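Local coordinates for aspartate aminotransferase (Rhodobacter sphaeroides, PDB 3NRA), which probably catalyses the pyridoxal-phosphate-dependent transfer of the amino group of L-aspartate to 2-oxoglutarate, giving oxaloacetate and L-glutamate, at residues T95-D100 with L234-A239; N244-M249 with G263-S268. All blocks are in the same frame, centred on the assembly; numbering follows the deposited sequence. Where two conformers were deposited one is given.

How the contacts relate
Contact 2 pairs two antiparallel strands in the central sheet. Contact 1 joins two loops beside that pair. Their centres lie about 11 Å apart, and in sequence contact 1 closes before contact 2 opens. F266 is the main bridge between them: its CE2 lies 3.5 Å from NE of R235, and its CD2 lies 3.9 Å from CG2 of V99. T95 CG2 also packs on the same ring. A second link runs from R235 CD to T247 OG1, 3.5 Å apart. The residues between the two strands of contact 2 include K253, seen here as its Schiff base with pyridoxal phosphate. Contact 2 thus flanks, in sequence, the segment that carries the cofactor.

Contact 1: T95-D100 with L234-A239; sequences TGAPVD and LRAEAA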
ATOM      1  N   THR B  95     -24.977   5.271  -1.659  1.00 13.89           N
ATOM      2  CA  THR B  95     -25.202   5.007  -0.219  1.00 14.51           C
ATOM      3  C   THR B  95     -26.380   5.797   0.415  1.00 14.72           C
ATOM      4  O   THR B  95     -26.768   5.521   1.535  1.00 14.81           O
ATOM      5  CB  THR B  95     -23.927   5.316   0.601  1.00 15.02           C
ATOM      6  OG1 THR B  95     -23.558   6.703   0.438  1.00 15.01           O
ATOM      7  CG2 THR B  95     -22.778   4.416   0.171  1.00 14.04           C
ATOM      8  N   GLY B  96     -26.940   6.757  -0.310  1.00 15.36           N
ATOM      9  CA  GLY B  96     -28.113   7.513   0.192  1.00 16.84           C
ATOM     10  C   GLY B  96     -27.795   8.524   1.299  1.00 17.23           C
ATOM     11  O   GLY B  96     -28.662   8.857   2.094  1.00 18.21           O
ATOM     12  N   ALA B  97     -26.543   8.995   1.352  1.00 17.17           N
ATOM     13  CA  ALA B  97     -26.146  10.065   2.284  1.00 17.09           C
ATOM     14  C   ALA B  97     -25.005  10.905   1.676  1.00 16.64           C
ATOM     15  O   ALA B  97     -24.294  10.432   0.786  1.00 16.52           O
ATOM     16  CB  ALA B  97     -25.722   9.475   3.654  1.00 15.51           C
ATOM     17  N   PRO B  98     -24.832  12.152   2.152  1.00 17.37           N
ATOM     18  CA  PRO B  98     -23.785  13.025   1.627  1.00 18.03           C
ATOM     19  C   PRO B  98     -22.362  12.458   1.735  1.00 16.99           C
ATOM     20  O   PRO B  98     -22.058  11.709   2.667  1.00 17.25           O
ATOM     21  CB  PRO B  98     -23.916  14.292   2.511  1.00 18.50           C
ATOM     22  CG  PRO B  98     -25.290  14.343   2.847  1.00 18.74           C
ATOM     23  CD  PRO B  98     -25.718  12.900   3.057  1.00 18.11           C
ATOM     24  N   VAL B  99     -21.532  12.809   0.759  1.00 16.35           N
ATOM     25  CA  VAL B  99     -20.127  12.482   0.753  1.00 15.88           C
ATOM     26  C   VAL B  99     -19.356  13.777   0.470  1.00 16.46           C
ATOM     27  O   VAL B  99     -19.703  14.538  -0.454  1.00 16.76           O
ATOM     28  CB  VAL B  99     -19.796  11.399  -0.338  1.00 15.50           C
ATOM     29  CG1 VAL B  99     -18.327  11.184  -0.435  1.00 13.81           C
ATOM     30  CG2 VAL B  99     -20.494  10.069   0.003  1.00 15.24           C
ATOM     31  N   ASP B 100     -18.336  14.021   1.268  1.00 18.29           N
ATOM     32  CA  ASP B 100     -17.522  15.209   1.167  1.00 19.84           C
ATOM     33  C   ASP B 100     -16.218  14.889   0.399  1.00 18.83           C
ATOM     34  O   ASP B 100     -15.304  14.294   0.958  1.00 18.71           O
ATOM     35  CB  ASP B 100     -17.224  15.698   2.584  1.00 20.96           C
ATOM     36  CG  ASP B 100     -16.320  16.924   2.624  1.00 24.65           C
ATOM     37  OD1 ASP B 100     -15.842  17.385   1.569  1.00 27.38           O
ATOM     38  OD2 ASP B 100     -16.080  17.409   3.746  1.00 30.72           O
ATOM     39  N   LEU B 234     -25.404   1.557   6.572  1.00 15.06           N
ATOM     40  CA  LEU B 234     -25.247   2.080   7.954  0.50 14.95           C
ATOM     41  C   LEU B 234     -25.076   3.587   7.989  1.00 14.99           C
ATOM     42  O   LEU B 234     -25.653   4.248   8.828  1.00 15.45           O
ATOM     43  CB  LEU B 234     -24.043   1.419   8.651  0.50 14.20           C
ATOM     44  CG  LEU B 234     -23.894   1.751  10.146  0.50 14.09           C
ATOM     45  CD1 LEU B 234     -25.102   1.247  10.904  0.50 13.18           C
ATOM     46  CD2 LEU B 234     -22.602   1.152  10.726  0.50 11.35           C
ATOM     47  N   ARG B 235     -24.286   4.125   7.055  1.00 14.42           N
ATOM     48  CA  ARG B 235     -23.935   5.572   7.051  1.00 14.98           C
ATOM     49  C   ARG B 235     -25.096   6.516   6.783  1.00 15.65           C
ATOM     50  O   ARG B 235     -24.966   7.706   7.013  1.00 16.77           O
ATOM     51  CB  ARG B 235     -22.813   5.856   6.019  1.00 14.13           C
ATOM     52  CG  ARG B 235     -23.264   5.885   4.555  1.00 12.03           C
ATOM     53  CD  ARG B 235     -22.035   5.995   3.618  1.00 13.29           C
ATOM     54  NE  ARG B 235     -21.282   7.200   3.939  1.00 11.84           N
ATOM     55  CZ  ARG B 235     -21.516   8.412   3.452  1.00 15.44           C
ATOM     56  NH1 ARG B 235     -22.407   8.614   2.468  1.00 14.93           N
ATOM     57  NH2 ARG B 235     -20.817   9.450   3.933  1.00 16.16           N
ATOM     58  N   ALA B 236     -26.188   5.985   6.229  1.00 16.07           N
ATOM     59  CA  ALA B 236     -27.413   6.729   6.003  1.00 16.95           C
ATOM     60  C   ALA B 236     -28.432   6.600   7.143  1.00 17.80           C
ATOM     61  O   ALA B 236     -29.455   7.275   7.116  1.00 18.31           O
ATOM     62  CB  ALA B 236     -28.062   6.297   4.657  1.00 16.02           C
ATOM     63  N   GLU B 237     -28.164   5.764   8.150  1.00 18.35           N
ATOM     64  CA  GLU B 237     -29.117   5.633   9.323  1.00 19.15           C
ATOM     65  C   GLU B 237     -29.283   6.934  10.117  1.00 19.74           C
ATOM     66  O   GLU B 237     -28.318   7.562  10.488  1.00 19.46           O
ATOM     67  CB  GLU B 237     -28.660   4.525  10.273  1.00 18.57           C
ATOM     68  CG  GLU B 237     -28.843   3.151   9.746  1.00 19.22           C
ATOM     69  CD  GLU B 237     -30.301   2.761   9.558  1.00 22.53           C
ATOM     70  OE1 GLU B 237     -31.162   3.151  10.398  1.00 24.42           O
ATOM     71  OE2 GLU B 237     -30.592   2.087   8.554  1.00 21.19           O
ATOM     72  N   ALA B 238     -30.524   7.331  10.369  1.00 21.95           N
ATOM     73  CA  ALA B 238     -30.808   8.560  11.171  1.00 23.25           C
ATOM     74  C   ALA B 238     -30.190   8.514  12.610  1.00 24.08           C
ATOM     75  O   ALA B 238     -29.798   9.559  13.160  1.00 24.73           O
ATOM     76  CB  ALA B 238     -32.341   8.805  11.246  1.00 23.78           C
ATOM     77  N   ALA B 239     -30.081   7.304  13.179  1.00 24.45           N
ATOM     78  CA  ALA B 239     -29.561   7.110  14.546  1.00 24.97           C
ATOM     79  C   ALA B 239     -28.063   7.340  14.668  1.00 25.34           C
ATOM     80  O   ALA B 239     -27.560   7.628  15.755  1.00 25.92           O
ATOM     81  CB  ALA B 239     -29.907   5.690  15.038  1.00 24.49           C
TER
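R235 reaches from the short 3-10 turn at 234-236 into the loop that follows helix 81-95. Its CB points toward that loop. CG sits between the backbone N and the carbonyl carbon (chi1 76°) and passes T95 CB. CD comes closer, 3.6 Å from T95 CB, and the two side chains cross obliquely. The chain then bends at chi3 (-58°), which places NE. The guanidinium ends among three oxygen acceptors of segment 95-100. NH1 donates to T95 OG1 at 3.0 Å, with the hydroxyl tilted slightly from the guanidinium plane. It also gives a weak bond to A97 O. NH1 and NH2 together grip P98 O end-on. The NH2 bond to P98 O is 2.9 Å long and tilted only a little from the carbonyl plane, whereas NH1 approaches that oxygen from above the plane. V99 CG2 lies obliquely against the group, 3.4 Å from NH1. T95 OG1 has a second partner, L91 O, in the last turn of the helix. The hydroxyl therefore links the helix to the arginine. Beside the polar grip, A236 CB rests 3.5 Å from T95 O, and A97 CB meets A236 CB at 4.1 Å. The positive charge lies close to the carboxyl end of helix 81-95, where the helix dipole and nearby carbonyls would probably favour it. G96, with positive phi, is the first residue to leave the helix. This is a glycine-terminated helix end, with an arginine from another loop bonded to the carbonyls just beyond it, in the large domain of a fold-type I aminotransferase.

Contact 2: N244-M249 with G263-S268; sequences NVVTIM and GVAFGS
The F266 ring lies against T247, whose CB makes a CH-pi contact 4.2 Å from the ring centroid. T247 O also lies over a face of the ring, offset toward the rim. At the ring edge, CG of M249, here selenomethionine, meets CE1 of F266 at 4.1 Å. CG of F266 sits between its backbone N and carbonyl carbon (chi1 49°), and from there the ring reaches back toward strand 245-249. An alanine at F266 would probably open a gap beside T247 CB and M249 CG and leave the R235 side chain without its aromatic neighbour. On the other face of the sheet, I248 CG2 packs on A265 CB at 3.7 Å. T247 with F266 and M249 with V264 are antiparallel hydrogen-bonded pairs. Past them, S268 N donates to V245 O at 3.0 Å. G267 has backbone angles that call for glycine, and a CB there would also clash with V245 O. A water donates to F266 O at 2.7 Å and joins it to T247 OG1. S268 OG bonds to E243 O and weakly caps I271 N at the start of helix 269-282. Strands 214-218 and 105-108 flank the pair. Helix 81-95 covers the F266 face, and helix 110-120 covers the I248 face.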
ATOM      1  N   ASN B 244     -18.900   9.430  12.994  1.00 25.05           N
ATOM      2  CA  ASN B 244     -18.323   8.256  13.611  1.00 24.85           C
ATOM      3  C   ASN B 244     -18.470   7.011  12.745  1.00 22.10           C
ATOM      4  O   ASN B 244     -18.434   5.907  13.263  1.00 21.62           O
ATOM      5  CB  ASN B 244     -18.959   7.999  14.994  1.00 26.84           C
ATOM      6  CG  ASN B 244     -18.801   9.179  15.941  1.00 31.15           C
ATOM      7  OD1 ASN B 244     -19.797   9.746  16.425  1.00 38.55           O
ATOM      8  ND2 ASN B 244     -17.554   9.543  16.230  1.00 34.62           N
ATOM      9  N   VAL B 245     -18.633   7.193  11.434  1.00 18.88           N
ATOM     10  CA  VAL B 245     -18.703   6.096  10.528  1.00 17.20           C
ATOM     11  C   VAL B 245     -17.697   6.308   9.401  1.00 16.47           C
ATOM     12  O   VAL B 245     -17.578   7.406   8.847  1.00 15.71           O
ATOM     13  CB  VAL B 245     -20.115   5.925   9.945  1.00 17.50           C
ATOM     14  CG1 VAL B 245     -20.159   4.726   8.976  1.00 14.10           C
ATOM     15  CG2 VAL B 245     -21.170   5.773  11.078  1.00 16.05           C
ATOM     16  N   VAL B 246     -16.959   5.259   9.094  1.00 15.72           N
ATOM     17  CA  VAL B 246     -16.158   5.191   7.892  1.00 15.13           C
ATOM     18  C   VAL B 246     -16.649   3.995   7.089  1.00 14.83           C
ATOM     19  O   VAL B 246     -16.783   2.908   7.623  1.00 15.58           O
ATOM     20  CB  VAL B 246     -14.676   5.051   8.230  1.00 14.75           C
ATOM     21  CG1 VAL B 246     -13.836   4.847   6.973  1.00 14.30           C
ATOM     22  CG2 VAL B 246     -14.210   6.292   9.003  1.00 17.42           C
ATOM     23  N   THR B 247     -16.988   4.229   5.832  1.00 13.69           N
ATOM     24  CA  THR B 247     -17.405   3.179   4.928  1.00 12.94           C
ATOM     25  C   THR B 247     -16.313   2.996   3.927  1.00 12.60           C
ATOM     26  O   THR B 247     -15.753   3.981   3.428  1.00 12.05           O
ATOM     27  CB  THR B 247     -18.693   3.552   4.208  1.00 13.24           C
ATOM     28  OG1 THR B 247     -19.701   3.874   5.174  1.00 12.60           O
ATOM     29  CG2 THR B 247     -19.205   2.390   3.326  1.00 11.93           C
ATOM     30  N   ILE B 248     -15.981   1.746   3.635  1.00 12.54           N
ATOM     31  CA  ILE B 248     -14.961   1.450   2.651  1.00 12.43           C
ATOM     32  C   ILE B 248     -15.523   0.528   1.596  1.00 12.30           C
ATOM     33  O   ILE B 248     -16.344  -0.303   1.882  1.00 10.30           O
ATOM     34  CB  ILE B 248     -13.652   0.878   3.288  1.00 13.39           C
ATOM     35  CG1 ILE B 248     -13.828  -0.541   3.800  1.00 14.24           C
ATOM     36  CG2 ILE B 248     -13.156   1.790   4.469  1.00 10.79           C
ATOM     37  CD1 ILE B 248     -12.510  -1.101   4.495  1.00 12.63           C
HETATM   38  N   MSE B 249     -15.134   0.768   0.357  1.00 12.46           N
HETATM   39  CA  MSE B 249     -15.478  -0.082  -0.739  1.00 13.83           C
HETATM   40  C   MSE B 249     -14.652   0.329  -1.947  1.00 14.10           C
HETATM   41  O   MSE B 249     -13.898   1.294  -1.894  1.00 13.49           O
HETATM   42  CB  MSE B 249     -16.990   0.004  -1.074  1.00 15.16           C
HETATM   43  CG  MSE B 249     -17.491   1.402  -1.401  1.00 13.97           C
HETATM   44 SE   MSE B 249     -19.364   1.425  -1.685  0.75 12.93          SE
HETATM   45  CE  MSE B 249     -19.425   0.292  -3.259  1.00 12.75           C
ATOM     46  N   GLY B 263      -9.240   1.488  -3.915  1.00 13.11           N
ATOM     47  CA  GLY B 263     -10.341   1.482  -2.992  1.00 12.49           C
ATOM     48  C   GLY B 263     -10.616   2.877  -2.578  1.00 12.88           C
ATOM     49  O   GLY B 263      -9.840   3.789  -2.887  1.00 13.48           O
ATOM     50  N   VAL B 264     -11.717   3.070  -1.871  1.00 13.14           N
ATOM     51  CA  VAL B 264     -11.999   4.356  -1.253  1.00 12.48           C
ATOM     52  C   VAL B 264     -12.514   4.179   0.139  1.00 12.68           C
ATOM     53  O   VAL B 264     -13.064   3.109   0.484  1.00 13.86           O
ATOM     54  CB  VAL B 264     -13.035   5.175  -2.039  1.00 12.03           C
ATOM     55  CG1 VAL B 264     -12.504   5.512  -3.432  1.00 10.96           C
ATOM     56  CG2 VAL B 264     -14.397   4.437  -2.076  1.00 10.26           C
ATOM     57  N   ALA B 265     -12.340   5.229   0.943  1.00 11.85           N
ATOM     58  CA  ALA B 265     -12.969   5.334   2.252  1.00 11.58           C
ATOM     59  C   ALA B 265     -13.606   6.709   2.379  1.00 11.99           C
ATOM     60  O   ALA B 265     -13.073   7.702   1.862  1.00 12.64           O
ATOM     61  CB  ALA B 265     -11.990   5.133   3.314  1.00 10.30           C
ATOM     62  N   PHE B 266     -14.747   6.761   3.036  1.00 11.97           N
ATOM     63  CA  PHE B 266     -15.462   8.016   3.196  1.00 13.89           C
ATOM     64  C   PHE B 266     -16.306   8.050   4.420  1.00 13.09           C
ATOM     65  O   PHE B 266     -16.753   7.006   4.921  1.00 12.33           O
ATOM     66  CB  PHE B 266     -16.328   8.342   1.936  1.00 14.11           C
ATOM     67  CG  PHE B 266     -17.202   7.184   1.448  1.00 14.56           C
ATOM     68  CD1 PHE B 266     -16.671   6.188   0.606  1.00 14.75           C
ATOM     69  CD2 PHE B 266     -18.554   7.152   1.737  1.00 12.25           C
ATOM     70  CE1 PHE B 266     -17.475   5.176   0.108  1.00 14.65           C
ATOM     71  CE2 PHE B 266     -19.356   6.134   1.267  1.00 12.97           C
ATOM     72  CZ  PHE B 266     -18.826   5.146   0.431  1.00 13.54           C
ATOM     73  N   GLY B 267     -16.516   9.258   4.909  1.00 13.97           N
ATOM     74  CA  GLY B 267     -17.166   9.467   6.175  1.00 15.27           C
ATOM     75  C   GLY B 267     -16.372  10.409   7.037  1.00 16.63           C
ATOM     76  O   GLY B 267     -15.987  11.488   6.585  1.00 16.19           O
ATOM     77  N   SER B 268     -16.132   9.993   8.295  1.00 17.50           N
ATOM     78  CA  SER B 268     -15.659  10.885   9.343  1.00 17.77           C
ATOM     79  C   SER B 268     -14.450  11.722   8.931  1.00 18.03           C
ATOM     80  O   SER B 268     -13.409  11.163   8.563  1.00 17.93           O
ATOM     81  CB  SER B 268     -15.266  10.070  10.565  1.00 17.75           C
ATOM     82  OG  SER B 268     -14.727  10.924  11.554  1.00 17.95           O
TER
HETATM   83  O   HOH W   1     -19.207   6.694   5.930  1.00 11.20           O